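Local coordinates for light harvesting complex 1 Protein W (Rhodopseudomonas palustris, PDB 6Z5S), which is a transmembrane subunit of the light-harvesting 1 complex that contacts bacteriochlorophyll a and spirilloxanthin and probably interrupts the ring around the reaction centre, at residues A[77-80]-A[81-85]. Numbering follows the deposited sequence.
Sequences PAFG and TLFVG. With BCL (bacteriochlorophyll a), chain B.
Two turns of helix 67-89, within a predicted transmembrane span and along the rim of a bacteriochlorophyll a site, bring Phe-79 and Phe-83 together one turn apart in a T-shaped stack. The edge of the Phe-83 ring is directed at the face of Phe-79, with the planes 87° apart and CE2 of Phe-83 3.7 Å from CZ of Phe-79. With CG of Phe-79 anti to the backbone N (chi1 -174°) and that of Phe-83 anti to the carbonyl carbon (chi1 -81°), the two rings come side by side on an exposed flank. The Phe-83 ring also sets its edge, in plane, against the carbonyl oxygen of Phe-79. At the root of the Phe-79 side chain, CB lies 3.9 Å from CBB, the methyl of the pigment's acetyl group. CB of Ala-78 approaches the acetyl carbon CAB at 4.0 Å, and CD2 of Leu-82 reaches the ring methyl CMB at 3.8 Å. Leu-82 also packs on Met-41 and Pro-45 of helix 37-57. Toward helix 10-24, the buried Thr-81 bonds through N to Pro-77 O at 2.9 Å; OG1 turns to this oxygen too, at a doubtfully short modelled distance. Gly-80 O takes the regular i to i+4 bond from Val-84 N at 2.9 Å, and a longer, more bent one from Phe-83 N, above the carbonyl plane. An i to i+4 edge-to-face aromatic pair thus flanks a helix whose Ala-78, Phe-79 and Leu-82 form part of the bacteriochlorophyll a pocket.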
# COMPACT_ATOMS: atom_id res chain seq x y z
N PRO A 77 39.10 -10.34 25.33
CA PRO A 77 38.88 -10.14 26.76
C PRO A 77 38.60 -8.69 27.11
O PRO A 77 37.75 -8.42 27.97
CB PRO A 77 40.18 -10.64 27.39
CG PRO A 77 40.67 -11.65 26.45
CD PRO A 77 40.31 -11.16 25.09
N ALA A 78 39.28 -7.74 26.47
CA ALA A 78 38.99 -6.33 26.72
C ALA A 78 37.56 -5.99 26.35
O ALA A 78 36.87 -5.27 27.08
CB ALA A 78 39.97 -5.46 25.94
N PHE A 79 37.09 -6.51 25.21
CA PHE A 79 35.74 -6.18 24.77
C PHE A 79 34.69 -6.80 25.68
O PHE A 79 33.69 -6.15 26.01
CB PHE A 79 35.54 -6.64 23.33
CG PHE A 79 34.24 -6.22 22.74
CD1 PHE A 79 33.84 -4.90 22.82
CD2 PHE A 79 33.42 -7.13 22.11
CE1 PHE A 79 32.64 -4.50 22.28
CE2 PHE A 79 32.23 -6.73 21.56
CZ PHE A 79 31.83 -5.42 21.65
N GLY A 80 34.89 -8.05 26.08
CA GLY A 80 33.96 -8.65 27.03
C GLY A 80 34.03 -8.00 28.39
O GLY A 80 33.03 -7.97 29.12
N THR A 81 35.18 -7.45 28.75
CA THR A 81 35.32 -6.75 30.01
C THR A 81 34.56 -5.43 29.98
O THR A 81 33.95 -5.02 30.98
CB THR A 81 36.79 -6.51 30.30
OG1 THR A 81 37.48 -7.76 30.30
CG2 THR A 81 36.93 -5.89 31.62
N LEU A 82 34.59 -4.75 28.83
CA LEU A 82 33.80 -3.54 28.64
C LEU A 82 32.34 -3.75 28.99
O LEU A 82 31.63 -2.80 29.33
CB LEU A 82 33.93 -3.07 27.19
CG LEU A 82 33.87 -1.57 26.92
CD1 LEU A 82 34.99 -0.86 27.64
CD2 LEU A 82 33.95 -1.32 25.43
N PHE A 83 31.86 -5.00 28.91
CA PHE A 83 30.50 -5.35 29.28
C PHE A 83 30.39 -5.90 30.69
O PHE A 83 29.42 -5.61 31.39
CB PHE A 83 29.94 -6.38 28.30
CG PHE A 83 29.41 -5.79 27.02
CD1 PHE A 83 28.11 -5.33 26.94
CD2 PHE A 83 30.23 -5.69 25.91
CE1 PHE A 83 27.63 -4.79 25.77
CE2 PHE A 83 29.75 -5.14 24.74
CZ PHE A 83 28.45 -4.69 24.67
N VAL A 84 31.36 -6.70 31.13
CA VAL A 84 31.26 -7.32 32.45
C VAL A 84 31.45 -6.31 33.56
O VAL A 84 31.03 -6.55 34.69
CB VAL A 84 32.27 -8.48 32.61
CG1 VAL A 84 33.64 -7.95 32.97
CG2 VAL A 84 31.79 -9.46 33.65
N GLY A 85 32.09 -5.18 33.28
CA GLY A 85 32.21 -4.13 34.26
C GLY A 85 30.87 -3.63 34.76
O GLY A 85 30.54 -3.74 35.95
MG BCL B . 41.70 1.56 23.75
CHA BCL B . 41.27 4.65 25.13
CHB BCL B . 38.79 0.60 25.14
CHC BCL B . 41.98 -1.37 22.10
CHD BCL B . 44.36 2.80 21.84
NA BCL B . 40.40 2.36 25.04
C1A BCL B . 40.37 3.55 25.52
C2A BCL B . 39.31 3.77 26.53
C3A BCL B . 38.79 2.39 26.76
C4A BCL B . 39.36 1.71 25.57
CMA BCL B . 39.35 1.79 28.04
CAA BCL B . 38.19 4.62 25.96
CBA BCL B . 37.84 5.76 26.90
CGA BCL B . 36.37 6.05 26.80
O1A BCL B . 35.62 5.25 26.28
O2A BCL B . 35.81 7.27 27.34
NB BCL B . 40.54 -0.13 23.61
C1B BCL B . 39.40 -0.40 24.25
C2B BCL B . 38.77 -1.71 24.00
C3B BCL B . 39.75 -2.30 23.07
C4B BCL B . 40.79 -1.25 22.93
CMB BCL B . 37.49 -2.24 24.57
CAB BCL B . 39.76 -3.63 22.41
OBB BCL B . 40.82 -4.14 22.11
CBB BCL B . 38.46 -4.30 22.10
NC BCL B . 42.89 0.83 22.32
C1C BCL B . 42.81 -0.39 21.78
C2C BCL B . 43.78 -0.64 20.68
C3C BCL B . 44.58 0.62 20.70
C4C BCL B . 43.86 1.43 21.71
CMC BCL B . 44.66 -1.83 21.04
CAC BCL B . 44.53 1.38 19.39
CBC BCL B . 45.38 0.75 18.33
ND BCL B . 42.67 3.32 23.42
C1D BCL B . 43.72 3.76 22.72
C2D BCL B . 44.02 5.20 22.93
C3D BCL B . 42.99 5.51 23.92
C4D BCL B . 42.30 4.40 24.15
CMD BCL B . 44.99 6.24 22.44
CAD BCL B . 42.46 6.60 24.75
OBD BCL B . 42.87 7.81 24.78
CBD BCL B . 41.32 6.08 25.55
CGD BCL B . 41.61 6.30 26.99
O1D BCL B . 42.63 5.89 27.50
O2D BCL B . 40.67 7.04 27.80
CED BCL B . 41.04 7.45 29.11
C1 BCL B . 34.50 7.22 27.90
C2 BCL B . 34.58 7.72 29.32
C3 BCL B . 33.51 7.77 30.12
C4 BCL B . 33.69 8.29 31.52
C5 BCL B . 32.16 7.31 29.64
C6 BCL B . 32.00 5.81 29.86
C7 BCL B . 30.77 5.23 29.16
C8 BCL B . 29.47 5.82 29.69
C9 BCL B . 28.82 4.90 30.71
C10 BCL B . 28.54 6.14 28.52
C11 BCL B . 27.19 5.44 28.58
C12 BCL B . 27.03 4.43 27.44
C13 BCL B . 26.09 4.96 26.36
C14 BCL B . 24.71 4.33 26.50
C15 BCL B . 26.68 4.68 24.98
C16 BCL B . 26.19 5.70 23.96
C17 BCL B . 26.87 5.51 22.60
C18 BCL B . 26.06 6.16 21.49
C19 BCL B . 26.29 5.47 20.16
C20 BCL B . 26.35 7.65 21.38